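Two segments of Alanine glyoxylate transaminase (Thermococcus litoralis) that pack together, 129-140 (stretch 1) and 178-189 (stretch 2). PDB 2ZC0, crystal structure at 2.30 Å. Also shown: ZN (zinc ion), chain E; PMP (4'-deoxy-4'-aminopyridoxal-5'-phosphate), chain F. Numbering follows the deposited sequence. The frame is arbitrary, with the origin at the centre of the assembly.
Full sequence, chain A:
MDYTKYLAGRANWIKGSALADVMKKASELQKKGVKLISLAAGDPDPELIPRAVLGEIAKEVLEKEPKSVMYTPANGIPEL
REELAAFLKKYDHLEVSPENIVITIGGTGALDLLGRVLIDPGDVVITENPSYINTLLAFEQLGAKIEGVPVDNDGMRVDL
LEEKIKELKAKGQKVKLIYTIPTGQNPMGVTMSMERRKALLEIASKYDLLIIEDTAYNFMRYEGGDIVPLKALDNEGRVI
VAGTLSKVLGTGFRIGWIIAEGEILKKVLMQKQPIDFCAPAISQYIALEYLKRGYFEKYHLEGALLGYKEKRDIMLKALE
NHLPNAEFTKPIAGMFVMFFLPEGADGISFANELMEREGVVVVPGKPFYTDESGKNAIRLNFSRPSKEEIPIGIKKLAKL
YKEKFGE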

# COMPACT_ATOMS: atom_id res chain seq x y z
N ASN A 129 2.99 26.36 4.32
CA ASN A 129 1.62 26.62 3.86
C ASN A 129 1.55 28.08 3.44
O ASN A 129 1.64 28.98 4.29
CB ASN A 129 0.58 26.32 4.95
CG ASN A 129 -0.87 26.47 4.44
OD1 ASN A 129 -1.13 26.36 3.23
ND2 ASN A 129 -1.81 26.68 5.35
N PRO A 130 1.41 28.35 2.13
CA PRO A 130 1.32 27.37 1.04
C PRO A 130 2.67 26.75 0.69
O PRO A 130 3.68 27.04 1.34
CB PRO A 130 0.79 28.20 -0.12
CG PRO A 130 1.57 29.49 0.09
CD PRO A 130 1.37 29.72 1.58
N SER A 131 2.69 25.90 -0.33
CA SER A 131 3.92 25.25 -0.81
C SER A 131 3.75 24.99 -2.31
O SER A 131 2.68 25.23 -2.87
CB SER A 131 4.17 23.93 -0.06
OG SER A 131 5.30 23.23 -0.57
N TYR A 132 4.81 24.54 -2.97
CA TYR A 132 4.79 24.25 -4.42
C TYR A 132 3.76 23.16 -4.71
O TYR A 132 3.93 22.03 -4.26
CB TYR A 132 6.19 23.79 -4.85
CG TYR A 132 6.33 23.49 -6.32
CD1 TYR A 132 7.18 22.48 -6.77
CD2 TYR A 132 5.59 24.20 -7.27
CE1 TYR A 132 7.29 22.16 -8.12
CE2 TYR A 132 5.69 23.90 -8.63
CZ TYR A 132 6.55 22.88 -9.05
OH TYR A 132 6.64 22.56 -10.38
N ILE A 133 2.69 23.48 -5.45
CA ILE A 133 1.66 22.48 -5.71
C ILE A 133 2.13 21.16 -6.30
O ILE A 133 1.61 20.12 -5.94
CB ILE A 133 0.54 23.01 -6.62
CG1 ILE A 133 1.09 23.97 -7.67
CG2 ILE A 133 -0.51 23.67 -5.79
CD1 ILE A 133 1.87 23.32 -8.75
N ASN A 134 3.09 21.19 -7.20
CA ASN A 134 3.52 19.94 -7.77
C ASN A 134 4.12 18.99 -6.76
O ASN A 134 3.95 17.79 -6.88
CB ASN A 134 4.44 20.16 -8.95
CG ASN A 134 3.67 20.13 -10.25
OD1 ASN A 134 2.54 20.59 -10.30
ND2 ASN A 134 4.27 19.58 -11.30
N THR A 135 4.77 19.53 -5.73
CA THR A 135 5.34 18.64 -4.73
C THR A 135 4.22 18.07 -3.86
O THR A 135 4.25 16.90 -3.48
CB THR A 135 6.38 19.34 -3.88
OG1 THR A 135 7.43 19.81 -4.73
CG2 THR A 135 6.97 18.40 -2.84
N LEU A 136 3.22 18.90 -3.56
CA LEU A 136 2.11 18.44 -2.72
C LEU A 136 1.34 17.33 -3.47
O LEU A 136 0.95 16.32 -2.88
CB LEU A 136 1.16 19.61 -2.39
CG LEU A 136 1.75 20.80 -1.61
CD1 LEU A 136 0.65 21.84 -1.35
CD2 LEU A 136 2.34 20.33 -0.29
N LEU A 137 1.14 17.54 -4.76
CA LEU A 137 0.44 16.58 -5.63
C LEU A 137 1.29 15.30 -5.73
O LEU A 137 0.78 14.20 -5.58
CB LEU A 137 0.22 17.22 -7.02
CG LEU A 137 -1.17 17.67 -7.51
CD1 LEU A 137 -2.11 17.98 -6.37
CD2 LEU A 137 -1.02 18.84 -8.44
N ALA A 138 2.59 15.47 -5.96
CA ALA A 138 3.49 14.33 -6.08
C ALA A 138 3.45 13.46 -4.83
O ALA A 138 3.33 12.24 -4.93
CB ALA A 138 4.92 14.79 -6.35
N PHE A 139 3.53 14.08 -3.65
CA PHE A 139 3.53 13.31 -2.41
C PHE A 139 2.18 12.69 -2.05
O PHE A 139 2.12 11.60 -1.47
CB PHE A 139 4.03 14.16 -1.24
CG PHE A 139 5.49 14.51 -1.32
CD1 PHE A 139 6.28 14.02 -2.36
CD2 PHE A 139 6.08 15.31 -0.35
CE1 PHE A 139 7.65 14.33 -2.43
CE2 PHE A 139 7.44 15.63 -0.41
CZ PHE A 139 8.23 15.13 -1.45
N GLU A 140 1.09 13.37 -2.40
CA GLU A 140 -0.22 12.83 -2.09
C GLU A 140 -0.60 11.69 -3.02
O GLU A 140 -1.36 10.80 -2.61
CB GLU A 140 -1.30 13.91 -2.15
CG GLU A 140 -1.03 15.10 -1.26
CD GLU A 140 -2.19 16.08 -1.24
OE1 GLU A 140 -2.81 16.29 -2.31
OE2 GLU A 140 -2.48 16.63 -0.16
N ILE A 178 10.14 16.62 6.36
CA ILE A 178 9.75 18.01 6.29
C ILE A 178 10.32 18.47 4.96
O ILE A 178 11.51 18.35 4.74
CB ILE A 178 10.41 18.85 7.39
CG1 ILE A 178 9.79 18.53 8.75
CG2 ILE A 178 10.26 20.33 7.05
CD1 ILE A 178 10.43 19.31 9.89
N TYR A 179 9.44 18.94 4.08
CA TYR A 179 9.81 19.46 2.77
C TYR A 179 9.77 20.98 2.89
O TYR A 179 8.75 21.54 3.33
CB TYR A 179 8.82 18.99 1.71
CG TYR A 179 8.91 19.70 0.36
CD1 TYR A 179 7.91 20.58 -0.05
CD2 TYR A 179 9.98 19.49 -0.50
CE1 TYR A 179 7.98 21.24 -1.28
CE2 TYR A 179 10.06 20.15 -1.75
CZ TYR A 179 9.05 21.03 -2.11
OH TYR A 179 9.11 21.70 -3.32
N THR A 180 10.86 21.64 2.51
CA THR A 180 10.95 23.09 2.59
C THR A 180 11.69 23.70 1.40
O THR A 180 12.59 23.08 0.82
CB THR A 180 11.66 23.52 3.90
OG1 THR A 180 11.90 24.94 3.88
CG2 THR A 180 12.99 22.80 4.06
N ILE A 181 11.28 24.91 1.04
CA ILE A 181 11.88 25.68 -0.06
C ILE A 181 12.35 26.98 0.62
O ILE A 181 11.69 28.02 0.54
CB ILE A 181 10.81 26.04 -1.12
CG1 ILE A 181 9.98 24.79 -1.46
CG2 ILE A 181 11.49 26.63 -2.36
CD1 ILE A 181 8.76 25.05 -2.34
N PRO A 182 13.50 26.93 1.32
CA PRO A 182 14.06 28.09 2.03
C PRO A 182 14.25 29.38 1.24
O PRO A 182 13.88 30.45 1.72
CB PRO A 182 15.38 27.54 2.59
CG PRO A 182 15.10 26.06 2.74
CD PRO A 182 14.38 25.75 1.46
N THR A 183 14.81 29.30 0.04
CA THR A 183 15.05 30.50 -0.75
C THR A 183 14.16 30.72 -1.98
O THR A 183 14.03 29.83 -2.85
CB THR A 183 16.52 30.55 -1.21
OG1 THR A 183 17.38 30.47 -0.07
CG2 THR A 183 16.81 31.84 -1.95
N GLY A 184 13.57 31.92 -2.03
CA GLY A 184 12.69 32.31 -3.12
C GLY A 184 11.61 31.26 -3.38
O GLY A 184 11.48 30.76 -4.50
N GLN A 185 10.84 30.96 -2.35
CA GLN A 185 9.79 29.94 -2.44
C GLN A 185 8.76 30.15 -3.54
O GLN A 185 8.43 31.27 -3.92
CB GLN A 185 9.04 29.82 -1.10
CG GLN A 185 8.25 28.51 -0.96
CD GLN A 185 6.85 28.67 -0.39
OE1 GLN A 185 6.02 29.38 -0.96
NE2 GLN A 185 6.58 28.01 0.73
N ASN A 186 8.27 29.03 -4.05
CA ASN A 186 7.20 29.01 -5.04
C ASN A 186 6.10 28.52 -4.09
O ASN A 186 6.27 27.49 -3.44
CB ASN A 186 7.49 27.95 -6.11
CG ASN A 186 6.38 27.85 -7.16
OD1 ASN A 186 5.25 28.26 -6.94
ND2 ASN A 186 6.72 27.27 -8.32
N PRO A 187 4.97 29.23 -4.00
CA PRO A 187 4.55 30.46 -4.68
C PRO A 187 4.77 31.78 -3.93
O PRO A 187 4.73 32.84 -4.54
CB PRO A 187 3.07 30.21 -4.90
CG PRO A 187 2.68 29.60 -3.57
CD PRO A 187 3.84 28.66 -3.24
N MET A 188 4.99 31.71 -2.62
CA MET A 188 5.16 32.92 -1.83
C MET A 188 6.32 33.83 -2.19
O MET A 188 6.25 35.05 -2.00
CB MET A 188 5.22 32.57 -0.34
CG MET A 188 3.88 32.16 0.24
SD MET A 188 2.61 33.48 0.24
CE MET A 188 2.53 33.83 1.97
N GLY A 189 7.40 33.25 -2.70
CA GLY A 189 8.55 34.05 -3.10
C GLY A 189 9.37 34.60 -1.94
O GLY A 189 10.24 35.44 -2.13
ZN ZN E . -3.57 18.33 -0.44
N1 PMP F . 10.89 22.93 -6.99
C2 PMP F . 10.23 24.10 -7.03
C2A PMP F . 9.98 24.81 -5.70
C3 PMP F . 9.79 24.65 -8.27
O3 PMP F . 9.10 25.86 -8.27
C4 PMP F . 10.06 23.93 -9.49
C4A PMP F . 9.58 24.54 -10.82
N4A PMP F . 8.61 23.70 -11.53
C5 PMP F . 10.82 22.60 -9.38
C6 PMP F . 11.21 22.14 -8.09
C5A PMP F . 11.17 21.73 -10.60
O4P PMP F . 11.89 22.29 -11.23
P PMP F . 12.38 21.38 -12.55
O1P PMP F . 14.18 20.81 -12.62
O2P PMP F . 12.11 22.52 -14.06
O3P PMP F . 11.37 19.89 -12.79
O HOH W 1 7.15 23.59 1.44
O HOH W 2 -3.31 19.58 1.65

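A recurring principle of protein interiors is that a few rigid, ring-bearing residues can join two distant segments when each ring presents a different surface to a different neighbour. The contact between stretches 129-140 and 178-189 of this transaminase is a compact example, with 474 Å² buried in total, about half of it on Tyr 179, Pro 130 and Tyr 132.

Tyr 179 covers the most. It lies in a strand, its CA-to-CB bond directed toward the other stretch, while its neighbours Ile 178 and Thr 180 point away, as the alternation of a strand requires. With chi1 in the t well, its ring lies against the opening turns of the helix 133-140. Thr 135 CG2 sits over one face, 3.4 Å from the centroid of the Tyr 179 ring and only 14° off the normal, a close CH-pi contact. One helical turn later, Phe 139 directs its edge toward the face of Tyr 179, the centroids of the two rings 6.0 Å apart and their planes at 74°. Threonine suits its position because it offers a methyl to the ring and a hydroxyl to the phenol: Thr 135 OG1 donates a weak hydrogen bond to Tyr 179 OH at 2.9 Å. At the ring edge, Ser 131 OG lies 3.4 Å from Tyr 179 CE1; this hydroxyl donates to a water that in turn donates to Tyr 179 O, so a buried polar group is satisfied and the backbone of the strand is tied in.

Pro 130 follows a cis peptide bond and faces another proline of the same kind, Pro 187. Pro 130 CG lies 3.8 Å from Pro 187 CG and also meets Met 188 CG at 3.5 Å, the flexible thioether chain supplying apolar surface beside the stiff rings. Proline has no amide hydrogen to give, but its carbonyl still accepts: Gln 185 NE2 donates to Pro 130 O at 3.1 Å. The other end of the same amide accepts from its own loop, Met 188 N to Gln 185 OE1 at 3.0 Å, so one glutamine both braces its turn and grips the opposing segment.

Tyr 132, the N-cap residue, packs its CB against Ile 181 CD1 at 3.8 Å, and its ring runs on to the cofactor. PMP C3 lies over one face of that ring, and PMP N4A donates to Tyr 132 OH at 2.6 Å. From the second stretch, Asn 186 ND2 donates to PMP O3 at 2.8 Å. The cofactor thus bridges both segments, adding a shared ligand to their direct packing.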